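Local coordinates for protein ATP-dependent DNA helicase (Mycobacterium smegmatis, PDB 5V9X) that unwinds RNA:DNA hybrids as an ATP-dependent helicase, tracking 3'-to-5' along single-stranded DNA, at residues 670-675 with 862-867; 687-692 with 855-860; 141-146 with 167-172. All coordinates share one frame; numbering follows the deposited sequence.

Contact 1 (670-675 with 862-867); sequences REQREA and TPSPFA
Q672 reaches from helix 661-676 to the start of helix 865-870, where S864 is the N-cap residue and P865 opens the first turn. The capping bond is made inside the second segment, with A867 N giving its hydrogen to S864 OG at 3.2 Å. Q672 extends this arrangement from outside. Its CG stands anti to the backbone N (chi1 -176°) and the chain then bends at chi2, which lays the Q672 side chain across that of F866. Two ends of the amide do different work. OE1 accepts from F866 N at 2.7 Å, with the donor tilted 31° from the carbonyl plane, and takes up one of the backbone N-H groups of the first turn. NE2 turns to the cap itself and gives a weak bond to S864 OG, 3.3 Å long. S864 OG is thus shared among several partners, the strongest being E688 of strand 684-691.

The flat part of Q672 also lies against the F866 ring. Amide and ring planes are 25° apart, a stacked arrangement, and the CG methylene makes a CH-pi contact over the ring face, 3.7 Å from CG to the ring centroid. Pyrrolidine and methyl groups fill in beside this polar core. P865 CG meets E671 CB at 3.8 Å, the two side chains crossing at about a right angle, while the carboxylate of E671 runs on to a salt bridge with R433. L668, one turn earlier on helix 661-676, packs on P865 and F866, and H702 of strand 697-702 touches S864 and F866. Closest to the end of helix 661-676, A675 CB rests on S864 CB at 3.5 Å.

Contact 2 (687-692 with 855-860); sequences VERFRD and IVEVET
E688 and T860 meet at about a right angle near the end of a parallel strand pair, where T860 OG1 donates to E688 OE2 at 2.9 Å. The hydroxyl comes to the anti side of the carboxylate, 18° out of its plane. E688 gets there with an extended chain, CG anti to the backbone N (chi1 174°), and its other oxygen, OE1, takes a hydrogen bond from S864, so both carboxylate oxygens are held.

On the opposite face of the sheet, R689 lies between two acidic side chains of the neighbouring strand. Its NH2 makes a weak, long salt bridge to E859 OE1 at 3.4 Å, with the guanidinium and carboxylate planes turned 78° apart. E857 OE1 is near the guanidinium edge too, 4.2 Å from R689 NH1, which is too far for a salt bridge but probably adds to the favourable field. V687 shares this face, its CG2 against I855 CG2.

The backbones are bonded in parallel register: V687 N gives to V856 O, V687 O takes V858 N, R689 N gives to V858 O, and R689 O takes T860 N.

Strand 854-859 is the outermost strand here, and 684-691 pairs on its other side with antiparallel strand 697-702, while T676 of helix 661-676 packs against E688 and V858.

Contact 3 (141-146 with 167-172); sequences GVRSGD and PESLFL. With nucleotides of chain B.
R143 and S169 approach each other beside the bound DNA strand, where the end of strand 140-143 meets the first turns of helix 167-174 in the DEAD/DEAH box helicase region. R143 leaves the backbone with CG anti to N (chi1 167°) and bends at chi2, 60°, which leads the chain along helix 167-174 toward L172. Its CB points toward the helix, and CG lies 4.3 Å from S169 CB. Farther out, NE gives its hydrogen to a water at 3.0 Å. That water donates to S169 OG, linking the arginine across the contact, and weakly to S144 O in its own segment. At the tip, NH2 passes 4.1 Å from L172 CD1 and ends on the DNA: it bonds OP1 of DG12 of chain B at 2.5 Å. That OP1 lies at the edge of the guanidinium, in its plane and 3.6 Å from R143 CZ, with NH1 a little farther off, and L172 CB packs against the same oxygen.

Two nucleotides back, the phosphate of DC10 of chain B is held from both segments. S169 OG donates to its OP1 at 2.6 Å, and the backbone N of G145 donates to its OP2 at 2.9 Å. S144 OG accepts from D146 N, an ST turn that shapes the loop carrying G145. E168 CB lies against the DC10 sugar, while its carboxylate is engaged by R201.

The chemistry is that of backbone recognition: within this contact every hydrogen bond to DC10 and DG12 ends on a phosphate oxygen, and none on a base. Such a grip is consistent with a helicase that must follow its tracking strand whatever the sequence, and the positive charge of R143 probably helps to balance the negative charge of the DG12 phosphate.

How the contacts relate
Contact 3 comes first along the chain, on the edge strand 140-143 of a seven-stranded parallel sheet, and both others lie on the far side of the chain's centre, their centres about 51 and 54 Å from that of contact 3. Contacts 1 and 2 are neighbours, centres about 11 Å apart, and contact 2 is nested within the loop closed by contact 1. Helix 661-676 runs on to strand 684-691, and strand 854-859 to helix 865-870, so each chain section supplies one helix and one strand. Contact 3 grips two DNA phosphates in the DEAD/DEAH box region, whereas contacts 1 and 2 join these elements at the C-terminal mixed sheet, contact 1 about 6 Å from the DNA at its nearest atom.

Contact 1 (670-675 with 862-867)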
# COMPACT_ATOMS: atom_id res chain seq x y z
N ARG A 670 0.75 30.50 13.20
CA ARG A 670 0.90 31.94 13.39
C ARG A 670 1.83 32.54 12.35
O ARG A 670 1.48 33.53 11.68
CB ARG A 670 1.41 32.23 14.81
CG ARG A 670 1.66 33.71 15.08
CD ARG A 670 2.06 33.97 16.52
NE ARG A 670 3.23 33.21 16.93
CZ ARG A 670 4.48 33.48 16.56
NH1 ARG A 670 4.73 34.51 15.76
NH2 ARG A 670 5.48 32.73 16.99
N GLU A 671 3.02 31.95 12.18
CA GLU A 671 3.98 32.48 11.21
C GLU A 671 3.44 32.39 9.79
O GLU A 671 3.65 33.31 8.98
CB GLU A 671 5.30 31.72 11.31
CG GLU A 671 6.08 31.98 12.59
CD GLU A 671 7.44 31.31 12.57
OE1 GLU A 671 8.06 31.25 11.48
OE2 GLU A 671 7.88 30.83 13.63
N GLN A 672 2.75 31.30 9.45
CA GLN A 672 2.13 31.20 8.14
C GLN A 672 1.05 32.25 7.97
O GLN A 672 0.90 32.84 6.89
CB GLN A 672 1.55 29.80 7.92
CG GLN A 672 0.97 29.59 6.53
CD GLN A 672 2.03 29.72 5.45
OE1 GLN A 672 3.17 29.32 5.63
NE2 GLN A 672 1.65 30.29 4.31
N ARG A 673 0.29 32.51 9.04
CA ARG A 673 -0.70 33.58 9.00
C ARG A 673 -0.04 34.94 8.87
O ARG A 673 -0.52 35.81 8.12
CB ARG A 673 -1.57 33.51 10.26
CG ARG A 673 -3.03 33.91 10.06
CD ARG A 673 -3.88 33.56 11.28
NE ARG A 673 -3.33 34.11 12.52
CZ ARG A 673 -2.77 33.38 13.48
NH1 ARG A 673 -2.68 32.07 13.35
NH2 ARG A 673 -2.30 33.97 14.57
N GLU A 674 1.08 35.15 9.56
CA GLU A 674 1.79 36.42 9.45
C GLU A 674 2.41 36.61 8.07
O GLU A 674 2.61 37.75 7.63
CB GLU A 674 2.88 36.52 10.52
CG GLU A 674 2.37 36.58 11.94
CD GLU A 674 3.49 36.52 12.96
OE1 GLU A 674 4.67 36.47 12.55
OE2 GLU A 674 3.20 36.53 14.18
N ALA A 675 2.70 35.52 7.36
CA ALA A 675 3.38 35.63 6.08
C ALA A 675 2.42 35.83 4.91
O ALA A 675 2.70 36.63 4.01
CB ALA A 675 4.25 34.40 5.84
N THR A 862 10.05 37.00 1.45
CA THR A 862 10.78 35.76 1.67
C THR A 862 9.76 34.64 1.81
O THR A 862 8.64 34.87 2.30
CB THR A 862 11.67 35.85 2.92
OG1 THR A 862 12.38 34.63 3.11
CG2 THR A 862 10.84 36.17 4.16
N PRO A 863 10.10 33.43 1.37
CA PRO A 863 9.12 32.33 1.40
C PRO A 863 8.52 32.11 2.78
O PRO A 863 9.22 32.08 3.79
CB PRO A 863 9.95 31.12 0.95
CG PRO A 863 10.99 31.70 0.08
CD PRO A 863 11.33 33.05 0.65
N SER A 864 7.19 31.96 2.81
CA SER A 864 6.42 31.65 4.00
C SER A 864 6.82 30.27 4.52
O SER A 864 7.48 29.51 3.80
CB SER A 864 4.92 31.69 3.68
OG SER A 864 4.55 30.63 2.82
N PRO A 865 6.46 29.91 5.76
CA PRO A 865 6.77 28.56 6.24
C PRO A 865 6.26 27.45 5.33
O PRO A 865 6.98 26.48 5.09
CB PRO A 865 6.08 28.52 7.61
CG PRO A 865 6.10 29.93 8.07
CD PRO A 865 5.91 30.77 6.83
N PHE A 866 5.04 27.58 4.80
CA PHE A 866 4.51 26.56 3.90
C PHE A 866 5.28 26.53 2.59
O PHE A 866 5.57 25.45 2.06
CB PHE A 866 3.02 26.79 3.64
CG PHE A 866 2.12 26.38 4.78
CD1 PHE A 866 2.64 26.15 6.05
CD2 PHE A 866 0.77 26.22 4.58
CE1 PHE A 866 1.81 25.78 7.09
CE2 PHE A 866 -0.07 25.84 5.61
CZ PHE A 866 0.46 25.62 6.87
N ALA A 867 5.60 27.70 2.05
CA ALA A 867 6.40 27.76 0.83
C ALA A 867 7.79 27.20 1.06
O ALA A 867 8.34 26.49 0.21
CB ALA A 867 6.48 29.20 0.31

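Contact 2 (687-692 with 855-860)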
# COMPACT_ATOMS: atom_id res chain seq x y z
N VAL A 687 -2.14 31.64 -3.35
CA VAL A 687 -1.13 31.76 -4.39
C VAL A 687 -0.08 32.76 -3.90
O VAL A 687 -0.37 33.94 -3.71
CB VAL A 687 -1.74 32.20 -5.73
CG1 VAL A 687 -0.65 32.49 -6.74
CG2 VAL A 687 -2.68 31.12 -6.24
N GLU A 688 1.13 32.27 -3.68
CA GLU A 688 2.21 33.06 -3.09
C GLU A 688 3.28 33.31 -4.15
O GLU A 688 3.67 32.39 -4.87
CB GLU A 688 2.81 32.34 -1.88
CG GLU A 688 4.03 33.02 -1.29
CD GLU A 688 4.48 32.36 -0.01
OE1 GLU A 688 3.80 31.42 0.46
OE2 GLU A 688 5.51 32.79 0.54
N ARG A 689 3.75 34.55 -4.23
CA ARG A 689 4.73 34.94 -5.23
C ARG A 689 5.89 35.67 -4.56
O ARG A 689 5.69 36.47 -3.64
CB ARG A 689 4.10 35.83 -6.30
CG ARG A 689 5.03 36.18 -7.45
CD ARG A 689 4.36 37.04 -8.51
NE ARG A 689 3.74 38.23 -7.94
CZ ARG A 689 2.43 38.36 -7.73
NH1 ARG A 689 1.61 37.36 -8.03
NH2 ARG A 689 1.95 39.48 -7.21
N PHE A 690 7.09 35.38 -5.04
CA PHE A 690 8.30 36.08 -4.61
C PHE A 690 9.33 35.94 -5.71
O PHE A 690 9.18 35.13 -6.63
CB PHE A 690 8.82 35.53 -3.27
CG PHE A 690 9.09 34.05 -3.28
CD1 PHE A 690 8.11 33.15 -2.90
CD2 PHE A 690 10.33 33.55 -3.66
CE1 PHE A 690 8.35 31.78 -2.90
CE2 PHE A 690 10.57 32.19 -3.67
CZ PHE A 690 9.58 31.31 -3.29
N ARG A 691 10.39 36.74 -5.62
CA ARG A 691 11.48 36.69 -6.58
C ARG A 691 12.67 35.97 -5.97
O ARG A 691 12.97 36.12 -4.78
CB ARG A 691 11.89 38.09 -7.04
CG ARG A 691 12.36 39.01 -5.93
CD ARG A 691 12.93 40.30 -6.51
NE ARG A 691 11.96 40.98 -7.37
CZ ARG A 691 11.06 41.85 -6.93
NH1 ARG A 691 10.22 42.42 -7.79
NH2 ARG A 691 10.99 42.15 -5.64
N ASP A 692 13.34 35.16 -6.79
CA ASP A 692 14.51 34.43 -6.34
C ASP A 692 15.65 35.40 -6.05
O ASP A 692 15.65 36.56 -6.47
CB ASP A 692 14.95 33.42 -7.40
CG ASP A 692 15.63 32.21 -6.80
OD1 ASP A 692 15.50 31.11 -7.37
OD2 ASP A 692 16.29 32.35 -5.75
N ILE A 855 -9.68 31.95 -3.30
CA ILE A 855 -8.29 32.01 -3.75
C ILE A 855 -7.74 33.38 -3.40
O ILE A 855 -8.42 34.40 -3.58
CB ILE A 855 -8.15 31.72 -5.26
CG1 ILE A 855 -8.49 30.26 -5.55
CG2 ILE A 855 -6.74 32.04 -5.74
CD1 ILE A 855 -8.33 29.89 -7.00
N VAL A 856 -6.51 33.41 -2.88
CA VAL A 856 -5.89 34.64 -2.41
C VAL A 856 -4.52 34.77 -3.06
O VAL A 856 -3.71 33.84 -3.02
CB VAL A 856 -5.75 34.65 -0.87
CG1 VAL A 856 -5.04 35.90 -0.40
CG2 VAL A 856 -7.12 34.52 -0.21
N GLU A 857 -4.27 35.93 -3.68
CA GLU A 857 -2.95 36.27 -4.18
C GLU A 857 -2.21 37.08 -3.13
O GLU A 857 -2.76 38.03 -2.56
CB GLU A 857 -3.03 37.07 -5.48
CG GLU A 857 -3.94 36.48 -6.54
CD GLU A 857 -3.75 37.14 -7.89
OE1 GLU A 857 -2.62 37.58 -8.19
OE2 GLU A 857 -4.73 37.22 -8.66
N VAL A 858 -0.95 36.72 -2.88
CA VAL A 858 -0.10 37.45 -1.95
C VAL A 858 1.32 37.41 -2.47
O VAL A 858 1.77 36.40 -3.03
CB VAL A 858 -0.20 36.87 -0.52
CG1 VAL A 858 0.28 35.42 -0.48
CG2 VAL A 858 0.58 37.73 0.47
N GLU A 859 2.03 38.53 -2.33
CA GLU A 859 3.44 38.62 -2.65
C GLU A 859 4.23 38.75 -1.36
O GLU A 859 3.94 39.61 -0.52
CB GLU A 859 3.73 39.81 -3.57
CG GLU A 859 5.21 40.01 -3.86
CD GLU A 859 5.46 41.03 -4.96
OE1 GLU A 859 4.57 41.20 -5.82
OE2 GLU A 859 6.54 41.64 -4.96
N THR A 860 5.23 37.89 -1.20
CA THR A 860 6.05 37.84 0.01
C THR A 860 7.48 38.25 -0.32
O THR A 860 7.96 38.04 -1.43
CB THR A 860 6.03 36.45 0.63
OG1 THR A 860 6.19 35.46 -0.39
CG2 THR A 860 4.71 36.21 1.36

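Contact 3 (141-146 with 167-172)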
# COMPACT_ATOMS: atom_id res chain seq x y z
N GLY A 141 1.69 -25.99 6.24
CA GLY A 141 2.90 -25.63 5.53
C GLY A 141 2.87 -24.18 5.09
O GLY A 141 1.81 -23.57 4.93
N VAL A 142 4.07 -23.63 4.89
CA VAL A 142 4.25 -22.27 4.41
C VAL A 142 5.06 -22.33 3.12
O VAL A 142 6.16 -22.90 3.10
CB VAL A 142 4.95 -21.37 5.45
CG1 VAL A 142 5.25 -20.01 4.84
CG2 VAL A 142 4.08 -21.22 6.67
N ARG A 143 4.52 -21.72 2.06
CA ARG A 143 5.22 -21.60 0.79
C ARG A 143 5.36 -20.12 0.47
O ARG A 143 4.37 -19.45 0.15
CB ARG A 143 4.48 -22.33 -0.32
CG ARG A 143 4.97 -21.98 -1.72
CD ARG A 143 6.45 -22.30 -1.91
NE ARG A 143 6.94 -21.76 -3.18
CZ ARG A 143 6.74 -22.33 -4.36
NH1 ARG A 143 6.06 -23.46 -4.45
NH2 ARG A 143 7.22 -21.77 -5.46
N SER A 144 6.59 -19.61 0.56
CA SER A 144 6.90 -18.24 0.17
C SER A 144 8.22 -18.27 -0.59
O SER A 144 8.76 -19.34 -0.90
CB SER A 144 6.97 -17.32 1.39
OG SER A 144 8.15 -17.56 2.14
N GLY A 145 8.75 -17.09 -0.90
CA GLY A 145 10.05 -17.01 -1.56
C GLY A 145 11.19 -17.53 -0.72
O GLY A 145 12.23 -17.91 -1.27
N ASP A 146 11.02 -17.58 0.60
CA ASP A 146 12.07 -18.06 1.49
C ASP A 146 12.17 -19.58 1.55
O ASP A 146 13.12 -20.10 2.14
CB ASP A 146 11.85 -17.51 2.91
CG ASP A 146 11.95 -16.01 2.97
OD1 ASP A 146 12.79 -15.44 2.23
OD2 ASP A 146 11.20 -15.39 3.75
N PRO A 167 0.17 -14.07 -2.49
CA PRO A 167 -0.43 -14.03 -3.84
C PRO A 167 0.56 -14.35 -4.93
O PRO A 167 0.23 -15.09 -5.87
CB PRO A 167 -0.95 -12.58 -3.94
CG PRO A 167 -1.13 -12.14 -2.53
CD PRO A 167 -0.04 -12.80 -1.76
N GLU A 168 1.78 -13.83 -4.83
CA GLU A 168 2.81 -14.11 -5.83
C GLU A 168 3.13 -15.60 -5.88
O GLU A 168 3.23 -16.19 -6.96
CB GLU A 168 4.08 -13.30 -5.52
CG GLU A 168 3.97 -11.81 -5.80
CD GLU A 168 3.11 -11.06 -4.78
OE1 GLU A 168 2.77 -11.66 -3.73
OE2 GLU A 168 2.78 -9.89 -5.03
N SER A 169 3.28 -16.23 -4.71
CA SER A 169 3.64 -17.65 -4.69
C SER A 169 2.47 -18.53 -5.10
O SER A 169 2.67 -19.57 -5.74
CB SER A 169 4.16 -18.05 -3.32
OG SER A 169 5.52 -17.68 -3.16
N LEU A 170 1.24 -18.13 -4.75
CA LEU A 170 0.07 -18.84 -5.26
C LEU A 170 0.06 -18.83 -6.78
O LEU A 170 -0.29 -19.83 -7.42
CB LEU A 170 -1.21 -18.22 -4.72
CG LEU A 170 -2.50 -18.87 -5.23
CD1 LEU A 170 -2.56 -20.33 -4.80
CD2 LEU A 170 -3.74 -18.12 -4.75
N PHE A 171 0.47 -17.70 -7.38
CA PHE A 171 0.59 -17.62 -8.83
C PHE A 171 1.60 -18.63 -9.35
O PHE A 171 1.38 -19.27 -10.38
CB PHE A 171 1.00 -16.19 -9.21
CG PHE A 171 1.12 -15.96 -10.68
CD1 PHE A 171 -0.01 -15.79 -11.47
CD2 PHE A 171 2.37 -15.85 -11.27
CE1 PHE A 171 0.11 -15.55 -12.82
CE2 PHE A 171 2.49 -15.61 -12.63
CZ PHE A 171 1.36 -15.46 -13.40
N LEU A 172 2.72 -18.81 -8.63
CA LEU A 172 3.76 -19.73 -9.08
C LEU A 172 3.27 -21.18 -9.04
O LEU A 172 3.51 -21.95 -9.98
CB LEU A 172 5.01 -19.56 -8.23
CG LEU A 172 5.62 -18.16 -8.24
CD1 LEU A 172 6.84 -18.09 -7.32
CD2 LEU A 172 5.98 -17.74 -9.65
P DC B 10 7.01 -14.26 -2.15
OP1 DC B 10 5.96 -15.27 -2.44
OP2 DC B 10 7.83 -14.37 -0.92
O5' DC B 10 8.03 -14.22 -3.38
C5' DC B 10 7.55 -14.32 -4.70
C4' DC B 10 8.70 -14.19 -5.68
O4' DC B 10 9.10 -12.81 -5.78
C3' DC B 10 9.96 -14.97 -5.29
O3' DC B 10 10.33 -15.84 -6.34
C2' DC B 10 11.02 -13.89 -5.08
C1' DC B 10 10.49 -12.76 -5.94
N1 DC B 10 10.97 -11.42 -5.53
C2 DC B 10 11.36 -10.50 -6.51
O2 DC B 10 11.27 -10.82 -7.70
N3 DC B 10 11.80 -9.27 -6.13
C4 DC B 10 11.88 -8.97 -4.83
N4 DC B 10 12.32 -7.75 -4.50
C5 DC B 10 11.49 -9.89 -3.82
C6 DC B 10 11.05 -11.09 -4.21
P DG B 12 8.73 -22.26 -8.46
OP1 DG B 12 7.35 -22.19 -7.93
OP2 DG B 12 9.85 -22.62 -7.56
O5' DG B 12 8.73 -23.28 -9.68
C5' DG B 12 8.05 -22.93 -10.86
C4' DG B 12 8.61 -23.69 -12.04
O4' DG B 12 10.00 -23.32 -12.23
C3' DG B 12 8.58 -25.21 -11.88
O3' DG B 12 7.92 -25.78 -12.98
C2' DG B 12 10.06 -25.62 -11.82
C1' DG B 12 10.77 -24.46 -12.49
N9 DG B 12 12.11 -24.22 -11.97
C8 DG B 12 12.50 -24.28 -10.65
N7 DG B 12 13.76 -24.01 -10.47
C5 DG B 12 14.24 -23.75 -11.75
C6 DG B 12 15.54 -23.39 -12.18
O6 DG B 12 16.56 -23.24 -11.50
N1 DG B 12 15.59 -23.22 -13.56
C2 DG B 12 14.52 -23.37 -14.42
N2 DG B 12 14.77 -23.16 -15.72
N3 DG B 12 13.30 -23.70 -14.02
C4 DG B 12 13.23 -23.87 -12.68
O HOH W 1 7.94 -19.04 -4.07